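Alpha-toxin (Clostridium novyi, PDB 2VK9) belongs to the large clostridial toxins; this fragment is its catalytic part, combining an N-terminal helical region with a glycosyltransferase-family domain of the GT-A clan. Local coordinates at residues A[478-488]-A[495-506]. Sequence-based numbering, arbitrary orientation.
Sequences NIYSSATCDTY and FDMLSSQNQEIF
Tyr488, the last residue of helix 477-488, has its ring wedged among the loop residue Leu498, Asn502 of the short helix 500-503, and Ile505 just beyond it. Its CG lies anti to the backbone N (chi1 -176°), which lays the ring across these three side chains. There Leu498 CD1 approaches Tyr488 CD2 at 3.9 Å and Ile505 CD1 approaches Tyr488 CE1 at 3.5 Å, both obliquely. The Asn502 amide crosses the far end of the ring, the two planes 54° apart, and its OD1 lies 3.0 Å from Tyr488 OH. Tyrosine suits this place because its ring packs against aliphatic branches while its hydroxyl ends beside an amide.

One turn earlier, Thr484 divides its branches by chemistry. Thr484 OG1 turns back to donate to Tyr480 O at 2.8 Å, while CG2 lies over one face of the Phe506 ring, a CH-pi arrangement whose exact spacing is doubtful in the model. Ile505 CG2 lies over the opposite face, near its rim, and CB of Tyr488 meets the ring's edge. Leu498 fills the middle of the contact, CD1 near Cys485 and Tyr488, CD2 near Thr484; a branched aliphatic residue can serve both directions.

Further back, small side chains let the extended backbone of 496-498 run close over the helix. Ser482 OG lies 3.0 Å from Asp496 O, but Asn478 O competes for its proton. Ser481 OG donates to Asn478 O from above the carbonyl plane, leaving Met497 CG to pack alongside it. Ser499 N-caps helix 500-503 through a weak bond from Asn502 N, and Gln503 NE2 returns to Leu498 O.

Around this packing, Ser482 touches helix 396-422, Ser481 and Gln503 meet Phe384 of strand 382-391, and Tyr488 and Ile505 rest on Arg84 of helix 69-90.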
loop_
_atom_site.group_PDB
_atom_site.type_symbol
_atom_site.label_atom_id
_atom_site.label_comp_id
_atom_site.label_asym_id
_atom_site.label_seq_id
_atom_site.Cartn_x
_atom_site.Cartn_y
_atom_site.Cartn_z
ATOM N N ASN A 478 2.383 -4.192 3.976
ATOM C CA ASN A 478 2.805 -5.527 4.419
ATOM C C ASN A 478 2.684 -6.581 3.332
ATOM O O ASN A 478 3.490 -7.501 3.266
ATOM C CB ASN A 478 2.054 -5.972 5.682
ATOM C CG ASN A 478 2.519 -5.236 6.956
ATOM O OD1 ASN A 478 3.446 -4.407 6.932
ATOM N ND2 ASN A 478 1.862 -5.546 8.078
ATOM N N ILE A 479 1.689 -6.438 2.467
ATOM C CA ILE A 479 1.489 -7.391 1.378
ATOM C C ILE A 479 2.540 -7.195 0.270
ATOM O O ILE A 479 2.786 -8.093 -0.536
ATOM C CB ILE A 479 0.037 -7.329 0.810
ATOM C CG1 ILE A 479 -0.097 -6.212 -0.243
ATOM C CG2 ILE A 479 -0.960 -7.120 1.937
ATOM C CD1 ILE A 479 -1.336 -6.308 -1.119
ATOM N N TYR A 480 3.152 -6.014 0.246
ATOM C CA TYR A 480 4.187 -5.690 -0.731
ATOM C C TYR A 480 5.511 -6.302 -0.320
ATOM O O TYR A 480 6.221 -6.868 -1.158
ATOM C CB TYR A 480 4.329 -4.173 -0.923
ATOM C CG TYR A 480 3.191 -3.569 -1.708
ATOM C CD1 TYR A 480 1.916 -3.479 -1.154
ATOM C CD2 TYR A 480 3.378 -3.097 -3.000
ATOM C CE1 TYR A 480 0.873 -2.945 -1.852
ATOM C CE2 TYR A 480 2.318 -2.545 -3.712
ATOM C CZ TYR A 480 1.070 -2.478 -3.126
ATOM O OH TYR A 480 -0.006 -1.953 -3.796
ATOM N N SER A 481 5.829 -6.205 0.968
ATOM C CA SER A 481 7.051 -6.800 1.475
ATOM C C SER A 481 6.950 -8.313 1.500
ATOM O O SER A 481 7.970 -8.990 1.437
ATOM C CB SER A 481 7.432 -6.252 2.848
ATOM O OG SER A 481 6.317 -6.279 3.694
ATOM N N SER A 482 5.732 -8.841 1.559
ATOM C CA SER A 482 5.539 -10.282 1.455
ATOM C C SER A 482 5.566 -10.778 0.007
ATOM O O SER A 482 6.028 -11.889 -0.263
ATOM C CB SER A 482 4.253 -10.729 2.158
ATOM O OG SER A 482 4.341 -10.553 3.564
ATOM N N ALA A 483 5.065 -9.966 -0.922
ATOM C CA ALA A 483 5.117 -10.311 -2.346
ATOM C C ALA A 483 6.560 -10.251 -2.840
ATOM O O ALA A 483 6.973 -11.002 -3.718
ATOM C CB ALA A 483 4.234 -9.382 -3.150
ATOM N N THR A 484 7.314 -9.339 -2.245
ATOM C CA THR A 484 8.738 -9.188 -2.480
ATOM C C THR A 484 9.513 -10.365 -1.884
ATOM O O THR A 484 10.450 -10.881 -2.492
ATOM C CB THR A 484 9.189 -7.876 -1.857
ATOM O OG1 THR A 484 8.612 -6.806 -2.601
ATOM C CG2 THR A 484 10.645 -7.720 -1.931
ATOM N N CYS A 485 9.101 -10.781 -0.690
ATOM C CA CYS A 485 9.671 -11.925 -0.011
ATOM C C CYS A 485 9.380 -13.225 -0.764
ATOM O O CYS A 485 10.234 -14.091 -0.851
ATOM C CB CYS A 485 9.118 -11.992 1.406
ATOM S SG CYS A 485 9.932 -13.189 2.467
ATOM N N ASP A 486 8.165 -13.344 -1.292
ATOM C CA ASP A 486 7.772 -14.430 -2.193
ATOM C C ASP A 486 8.796 -14.591 -3.314
ATOM O O ASP A 486 9.294 -15.684 -3.562
ATOM C CB ASP A 486 6.410 -14.115 -2.858
ATOM C CG ASP A 486 5.194 -14.552 -2.036
ATOM O OD1 ASP A 486 5.357 -15.144 -0.944
ATOM O OD2 ASP A 486 4.050 -14.309 -2.514
ATOM N N THR A 487 9.089 -13.490 -3.997
ATOM C CA THR A 487 9.916 -13.514 -5.186
ATOM C C THR A 487 11.355 -13.897 -4.843
ATOM O O THR A 487 11.939 -14.781 -5.474
ATOM C CB THR A 487 9.880 -12.144 -5.919
ATOM O OG1 THR A 487 8.536 -11.838 -6.302
ATOM C CG2 THR A 487 10.753 -12.163 -7.166
ATOM N N TYR A 488 11.902 -13.243 -3.829
ATOM C CA TYR A 488 13.308 -13.370 -3.496
ATOM C C TYR A 488 13.656 -14.728 -2.879
ATOM O O TYR A 488 14.771 -15.229 -3.060
ATOM C CB TYR A 488 13.720 -12.211 -2.587
ATOM C CG TYR A 488 15.187 -12.145 -2.219
ATOM C CD1 TYR A 488 16.149 -11.684 -3.124
ATOM C CD2 TYR A 488 15.610 -12.518 -0.943
ATOM C CE1 TYR A 488 17.501 -11.615 -2.764
ATOM C CE2 TYR A 488 16.948 -12.452 -0.575
ATOM C CZ TYR A 488 17.884 -11.998 -1.481
ATOM O OH TYR A 488 19.200 -11.948 -1.078
ATOM N N PHE A 495 3.602 -14.949 4.617
ATOM C CA PHE A 495 3.293 -13.761 5.402
ATOM C C PHE A 495 4.587 -13.145 5.902
ATOM O O PHE A 495 4.572 -12.180 6.661
ATOM C CB PHE A 495 2.361 -14.090 6.574
ATOM C CG PHE A 495 1.024 -14.628 6.153
ATOM C CD1 PHE A 495 0.808 -15.996 6.065
ATOM C CD2 PHE A 495 -0.017 -13.767 5.837
ATOM C CE1 PHE A 495 -0.425 -16.502 5.663
ATOM C CE2 PHE A 495 -1.250 -14.263 5.432
ATOM C CZ PHE A 495 -1.455 -15.638 5.351
ATOM N N ASP A 496 5.713 -13.699 5.467
ATOM C CA ASP A 496 7.001 -13.223 5.949
ATOM C C ASP A 496 7.469 -11.963 5.250
ATOM O O ASP A 496 7.025 -11.641 4.152
ATOM C CB ASP A 496 8.065 -14.319 5.877
ATOM C CG ASP A 496 7.886 -15.367 6.958
ATOM O OD1 ASP A 496 7.690 -14.989 8.140
ATOM O OD2 ASP A 496 7.936 -16.569 6.622
ATOM N N MET A 497 8.366 -11.250 5.912
ATOM C CA MET A 497 8.886 -9.997 5.405
ATOM C C MET A 497 10.395 -10.046 5.248
ATOM O O MET A 497 11.059 -10.933 5.780
ATOM C CB MET A 497 8.454 -8.849 6.304
ATOM C CG MET A 497 7.076 -8.365 5.949
ATOM S SD MET A 497 6.154 -7.672 7.325
ATOM C CE MET A 497 5.039 -9.036 7.706
ATOM N N LEU A 498 10.930 -9.074 4.525
ATOM C CA LEU A 498 12.306 -9.117 4.062
ATOM C C LEU A 498 13.161 -8.214 4.938
ATOM O O LEU A 498 12.661 -7.231 5.484
ATOM C CB LEU A 498 12.309 -8.609 2.624
ATOM C CG LEU A 498 13.263 -9.165 1.583
ATOM C CD1 LEU A 498 12.990 -10.631 1.306
ATOM C CD2 LEU A 498 13.055 -8.337 0.340
ATOM N N SER A 499 14.441 -8.537 5.080
ATOM C CA SER A 499 15.339 -7.681 5.865
ATOM C C SER A 499 15.645 -6.384 5.115
ATOM O O SER A 499 15.597 -6.368 3.885
ATOM C CB SER A 499 16.638 -8.412 6.161
ATOM O OG SER A 499 17.345 -8.650 4.957
ATOM N N SER A 500 15.973 -5.315 5.846
ATOM C CA SER A 500 16.369 -4.034 5.235
ATOM C C SER A 500 17.339 -4.221 4.071
ATOM O O SER A 500 17.101 -3.726 2.968
ATOM C CB SER A 500 17.001 -3.096 6.267
ATOM O OG SER A 500 16.047 -2.641 7.209
ATOM N N GLN A 501 18.424 -4.947 4.322
ATOM C CA GLN A 501 19.433 -5.235 3.305
ATOM C C GLN A 501 18.786 -5.783 2.026
ATOM O O GLN A 501 19.122 -5.355 0.922
ATOM C CB GLN A 501 20.492 -6.193 3.887
ATOM C CG GLN A 501 21.379 -6.945 2.882
ATOM C CD GLN A 501 22.556 -6.127 2.364
ATOM O OE1 GLN A 501 23.018 -5.184 3.016
ATOM N NE2 GLN A 501 23.056 -6.498 1.184
ATOM N N ASN A 502 17.835 -6.698 2.181
ATOM C CA ASN A 502 17.199 -7.337 1.028
ATOM C C ASN A 502 16.125 -6.505 0.329
ATOM O O ASN A 502 15.930 -6.622 -0.875
ATOM C CB ASN A 502 16.652 -8.709 1.410
ATOM C CG ASN A 502 17.723 -9.790 1.388
ATOM O OD1 ASN A 502 18.771 -9.639 0.747
ATOM N ND2 ASN A 502 17.461 -10.893 2.084
ATOM N N GLN A 503 15.435 -5.668 1.090
ATOM C CA GLN A 503 14.427 -4.784 0.540
ATOM C C GLN A 503 15.052 -3.772 -0.384
ATOM O O GLN A 503 14.406 -3.296 -1.308
ATOM C CB GLN A 503 13.722 -4.033 1.653
ATOM C CG GLN A 503 12.859 -4.895 2.525
ATOM C CD GLN A 503 12.141 -4.104 3.590
ATOM O OE1 GLN A 503 12.055 -2.875 3.530
ATOM N NE2 GLN A 503 11.603 -4.811 4.572
ATOM N N GLU A 504 16.308 -3.432 -0.122
ATOM C CA GLU A 504 17.007 -2.425 -0.908
ATOM C C GLU A 504 16.970 -2.763 -2.403
ATOM O O GLU A 504 16.920 -1.870 -3.240
ATOM C CB GLU A 504 18.442 -2.240 -0.400
ATOM C CG GLU A 504 19.068 -0.888 -0.758
ATOM C CD GLU A 504 20.423 -0.638 -0.073
ATOM O OE1 GLU A 504 20.733 -1.335 0.932
ATOM O OE2 GLU A 504 21.176 0.262 -0.542
ATOM N N ILE A 505 16.963 -4.058 -2.717
ATOM C CA ILE A 505 16.874 -4.559 -4.089
ATOM C C ILE A 505 15.647 -4.012 -4.817
ATOM O O ILE A 505 15.732 -3.596 -5.970
ATOM C CB ILE A 505 16.794 -6.099 -4.109
ATOM C CG1 ILE A 505 18.068 -6.717 -3.543
ATOM C CG2 ILE A 505 16.526 -6.628 -5.521
ATOM C CD1 ILE A 505 17.892 -8.173 -3.122
ATOM N N PHE A 506 14.505 -4.018 -4.145
ATOM C CA PHE A 506 13.258 -3.628 -4.775
ATOM C C PHE A 506 12.927 -2.175 -4.526
ATOM O O PHE A 506 11.790 -1.770 -4.695
ATOM C CB PHE A 506 12.120 -4.501 -4.253
ATOM C CG PHE A 506 12.269 -5.940 -4.583
ATOM C CD1 PHE A 506 12.986 -6.783 -3.750
ATOM C CD2 PHE A 506 11.689 -6.457 -5.729
ATOM C CE1 PHE A 506 13.125 -8.124 -4.052
ATOM C CE2 PHE A 506 11.813 -7.796 -6.042
ATOM C CZ PHE A 506 12.534 -8.637 -5.198
#